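Local coordinates for competence/damage-inducible protein CinA (Agrobacterium tumefaciens, PDB 2A9S) that is of unknown function but belongs to the CinA competence/damage-inducible family, some relatives of which deamidate nicotinamide mononucleotide, at residues N62-K65 / R66-G70; M161-A164 / L165-G169. All coordinates share one frame; numbering follows the deposited sequence.

Contact 1: residues N62-K65 / R66-G70; sequences NDAK and RDMLG
Arg66 reaches back along helix 62-69 to Asp63 and closes a salt bridge within a single turn. Arg66 NH2 lies 2.8 Å from Asp63 OD1. The carboxylate oxygen sits at the guanidinium edge, in its plane. Seen from Asp63, however, the donor stands well above the carboxylate plane, and the two planes are 61° apart. The bend at chi3 (-71°) folds the guanidinium back over the preceding turn. One of its faces then rests on Asn62 O, which is 3.6 Å from Arg66 NE. Asn62 O also accepts Arg66 N at 3.1 Å in a routine helical bond.

The Lys65 amine is used outside the helix. Its NZ is hydrogen-bonded to Ser33 OG and Thr59 O, which ties the helix to strand 53-59. Lys65 O accepts Leu69 N at 3.1 Å, close to the helix end. Asp67 turns to another chain: OD2 forms salt bridges with Arg55 and Arg99 of the second subunit.

The chemistry divides the work. Arg66 probably offsets the charge of Asp63 on the helix surface, Lys65 joins the helix to its own fold, and Asp67 joins it to the dimer partner.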
loop_
_atom_site.group_PDB
_atom_site.type_symbol
_atom_site.label_atom_id
_atom_site.label_comp_id
_atom_site.label_asym_id
_atom_site.label_seq_id
_atom_site.Cartn_x
_atom_site.Cartn_y
_atom_site.Cartn_z
ATOM N N ASN A 62 6.565 8.623 10.761
ATOM C CA ASN A 62 8.026 8.637 10.913
ATOM C C ASN A 62 8.657 7.375 11.538
ATOM O O ASN A 62 9.752 6.959 11.127
ATOM C CB ASN A 62 8.478 9.922 11.621
ATOM C CG ASN A 62 8.501 11.125 10.683
ATOM O OD1 ASN A 62 7.949 11.094 9.567
ATOM N ND2 ASN A 62 9.144 12.193 11.123
ATOM N N ASP A 63 7.971 6.782 12.521
ATOM C CA ASP A 63 8.342 5.468 13.067
ATOM C C ASP A 63 8.435 4.432 11.931
ATOM O O ASP A 63 9.421 3.703 11.808
ATOM C CB ASP A 63 7.280 4.971 14.062
ATOM C CG ASP A 63 7.209 5.791 15.360
ATOM O OD1 ASP A 63 8.263 6.171 15.925
ATOM O OD2 ASP A 63 6.067 5.999 15.855
ATOM N N ALA A 64 7.397 4.366 11.096
ATOM C CA ALA A 64 7.400 3.415 9.992
ATOM C C ALA A 64 8.594 3.626 9.027
ATOM O O ALA A 64 9.221 2.650 8.597
ATOM C CB ALA A 64 6.060 3.458 9.250
ATOM N N LYS A 65 8.912 4.889 8.696
ATOM C CA LYS A 65 10.035 5.203 7.783
ATOM C C LYS A 65 11.341 4.647 8.355
ATOM O O LYS A 65 12.101 3.961 7.664
ATOM C CB LYS A 65 10.151 6.707 7.500
ATOM C CG LYS A 65 8.948 7.302 6.732
ATOM C CD LYS A 65 9.077 8.808 6.624
ATOM C CE LYS A 65 7.937 9.388 5.825
ATOM N NZ LYS A 65 6.609 9.344 6.471
ATOM N N ARG A 66 11.539 4.892 9.647
ATOM C CA ARG A 66 12.680 4.340 10.409
ATOM C C ARG A 66 12.729 2.792 10.435
ATOM O O ARG A 66 13.719 2.225 9.971
ATOM C CB ARG A 66 12.717 4.921 11.835
ATOM C CG ARG A 66 13.113 6.401 11.929
ATOM C CD ARG A 66 13.212 6.892 13.407
ATOM N NE ARG A 66 11.900 6.995 14.066
ATOM C CZ ARG A 66 11.268 8.140 14.362
ATOM N NH1 ARG A 66 11.819 9.316 14.074
ATOM N NH2 ARG A 66 10.073 8.113 14.954
ATOM N N ASP A 67 11.667 2.130 10.928
ATOM C CA ASP A 67 11.596 0.653 11.093
ATOM C C ASP A 67 11.595 -0.132 9.805
ATOM O O ASP A 67 12.344 -1.110 9.644
ATOM C CB ASP A 67 10.309 0.215 11.827
ATOM C CG ASP A 67 10.127 0.871 13.162
ATOM O OD1 ASP A 67 11.119 1.408 13.711
ATOM O OD2 ASP A 67 8.969 0.850 13.648
ATOM N N MET A 68 10.698 0.254 8.897
ATOM C CA MET A 68 10.523 -0.479 7.674
ATOM C C MET A 68 11.621 -0.191 6.665
ATOM O O MET A 68 12.014 -1.082 5.935
ATOM C CB MET A 68 9.130 -0.200 7.034
ATOM C CG MET A 68 7.875 -0.551 7.884
ATOM S SD MET A 68 6.366 -0.315 6.910
ATOM C CE MET A 68 6.129 -1.936 6.232
ATOM N N LEU A 69 12.099 1.056 6.591
ATOM C CA LEU A 69 12.984 1.436 5.486
ATOM C C LEU A 69 14.418 1.826 5.877
ATOM O O LEU A 69 15.267 1.986 4.994
ATOM C CB LEU A 69 12.349 2.551 4.655
ATOM C CG LEU A 69 11.021 2.158 3.994
ATOM C CD1 LEU A 69 10.437 3.414 3.329
ATOM C CD2 LEU A 69 11.174 1.002 2.992
ATOM N N GLY A 70 14.652 1.983 7.178
ATOM C CA GLY A 70 15.962 2.414 7.685
ATOM C C GLY A 70 16.298 3.875 7.429
ATOM O O GLY A 70 17.485 4.237 7.358
#

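Contact 2: residues M161-A164 / L165-G169; sequences MLIA and LNQAG
Asn166 meets Leu162 and Ile163 of the preceding turn at the C-terminal end of helix 147-167. This helix packs on the mixed beta sheet, with Leu162, Leu165 and Asn166 all against Phe102. Asn166 N donates to Leu162 O at 3.0 Å.

The CB of Asn166 is close to two carbonyl oxygens of that turn. Leu162 O and Ile163 O each lie 3.6 Å from Asn166 CB. A chi1 of -176° places CG anti to the backbone N and turns the amide off the helix, where within the two segments only a water links it back to Ile163 O. The side chain here touches Phe21 and Leu24 of helix 8-24, and also Leu26. At the tip, Asn166 ND2 donates to this water, 2.8 Å away. The same water donates to Ile163 O at 2.9 Å and bridges the amide to the backbone. Ile163 O is therefore gripped twice, because Gln167 N also donates to Ile163 O, at 3.0 Å and in the carbonyl plane.

Leu165, one residue earlier, has the same first torsion. Leu165 CB rests 3.4 Å from Met161 O. Met161 and Leu165 both touch Thr128 of strand 123-130, and Met161 adds Leu126.

Ala168 is the first residue to leave the helical conformation, although its N still bonds to Ala164 O. One residue later the spacing shortens: Gly169 N donates to Asn166 O, three residues back, at 2.9 Å.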
loop_
_atom_site.group_PDB
_atom_site.type_symbol
_atom_site.label_atom_id
_atom_site.label_comp_id
_atom_site.label_asym_id
_atom_site.label_seq_id
_atom_site.Cartn_x
_atom_site.Cartn_y
_atom_site.Cartn_z
ATOM N N MET A 161 8.318 8.087 -13.574
ATOM C CA MET A 161 9.691 7.887 -13.133
ATOM C C MET A 161 10.175 6.442 -13.192
ATOM O O MET A 161 11.338 6.202 -13.562
ATOM C CB MET A 161 9.899 8.460 -11.731
ATOM C CG MET A 161 9.786 9.980 -11.686
ATOM S SD MET A 161 9.765 10.613 -9.996
ATOM C CE MET A 161 11.404 10.162 -9.399
ATOM N N LEU A 162 9.330 5.481 -12.810
ATOM C CA LEU A 162 9.679 4.061 -12.972
ATOM C C LEU A 162 10.008 3.752 -14.438
ATOM O O LEU A 162 11.018 3.079 -14.742
ATOM C CB LEU A 162 8.551 3.153 -12.482
ATOM C CG LEU A 162 8.497 2.979 -10.970
ATOM C CD1 LEU A 162 7.215 2.157 -10.595
ATOM C CD2 LEU A 162 9.760 2.289 -10.482
ATOM N N ILE A 163 9.163 4.233 -15.341
ATOM C CA ILE A 163 9.418 4.059 -16.776
ATOM C C ILE A 163 10.758 4.669 -17.167
ATOM O O ILE A 163 11.563 4.009 -17.836
ATOM C CB ILE A 163 8.279 4.623 -17.642
ATOM C CG1 ILE A 163 7.015 3.807 -17.397
ATOM C CG2 ILE A 163 8.675 4.620 -19.165
ATOM C CD1 ILE A 163 5.687 4.511 -17.749
ATOM N N ALA A 164 11.020 5.900 -16.716
ATOM C CA ALA A 164 12.268 6.597 -17.043
ATOM C C ALA A 164 13.500 5.885 -16.496
ATOM O O ALA A 164 14.531 5.779 -17.194
ATOM C CB ALA A 164 12.222 8.036 -16.546
ATOM N N LEU A 165 13.399 5.399 -15.256
ATOM C CA LEU A 165 14.496 4.675 -14.606
ATOM C C LEU A 165 14.811 3.401 -15.376
ATOM O O LEU A 165 15.988 3.086 -15.557
ATOM C CB LEU A 165 14.188 4.355 -13.141
ATOM C CG LEU A 165 15.289 3.681 -12.306
ATOM C CD1 LEU A 165 16.406 4.659 -11.968
ATOM C CD2 LEU A 165 14.673 3.116 -11.016
ATOM N N ASN A 166 13.780 2.699 -15.859
ATOM C CA ASN A 166 14.014 1.529 -16.715
ATOM C C ASN A 166 14.684 1.844 -18.066
ATOM O O ASN A 166 15.581 1.116 -18.510
ATOM C CB ASN A 166 12.735 0.765 -16.982
ATOM C CG ASN A 166 12.986 -0.516 -17.794
ATOM O OD1 ASN A 166 13.947 -1.251 -17.533
ATOM N ND2 ASN A 166 12.140 -0.769 -18.778
ATOM N N GLN A 167 14.216 2.909 -18.721
ATOM C CA GLN A 167 14.800 3.378 -19.993
ATOM C C GLN A 167 16.294 3.586 -19.838
ATOM O O GLN A 167 17.081 3.181 -20.702
ATOM C CB GLN A 167 14.152 4.694 -20.425
ATOM C CG GLN A 167 12.721 4.566 -20.898
ATOM C CD GLN A 167 12.113 5.916 -21.303
ATOM O OE1 GLN A 167 12.591 6.995 -20.895
ATOM N NE2 GLN A 167 11.046 5.860 -22.108
ATOM N N ALA A 168 16.676 4.190 -18.718
ATOM C CA ALA A 168 18.067 4.446 -18.364
ATOM C C ALA A 168 18.898 3.194 -17.991
ATOM O O ALA A 168 20.024 3.323 -17.516
ATOM C CB ALA A 168 18.122 5.477 -17.229
ATOM N N GLY A 169 18.364 1.993 -18.191
ATOM C CA GLY A 169 19.089 0.767 -17.806
ATOM C C GLY A 169 19.162 -0.289 -18.896
ATOM O O GLY A 169 18.317 -0.312 -19.800
HETATM O O HOH W 1 10.777 1.628 -19.252
#

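Contact 1 comes first along the chain and closes before contact 2 opens. Their centres are 26 Å apart, on opposite sides of the centre of the chain. The nearest atoms are about 14 Å apart, so the two do not touch. Contact 1 spans the short helix 62-69 and the glycine after it, and the helix starts just two residues beyond the outermost strand 53-59. Contact 2 holds the last residues of the long helix 147-167 and the two that follow. Both helices pack on the same mixed sheet, but on different strands: 53-59 for contact 1, and 102-108 with 123-130 for contact 2. Contact 1 also reaches the second subunit, whereas no other chain of the assembly touches contact 2.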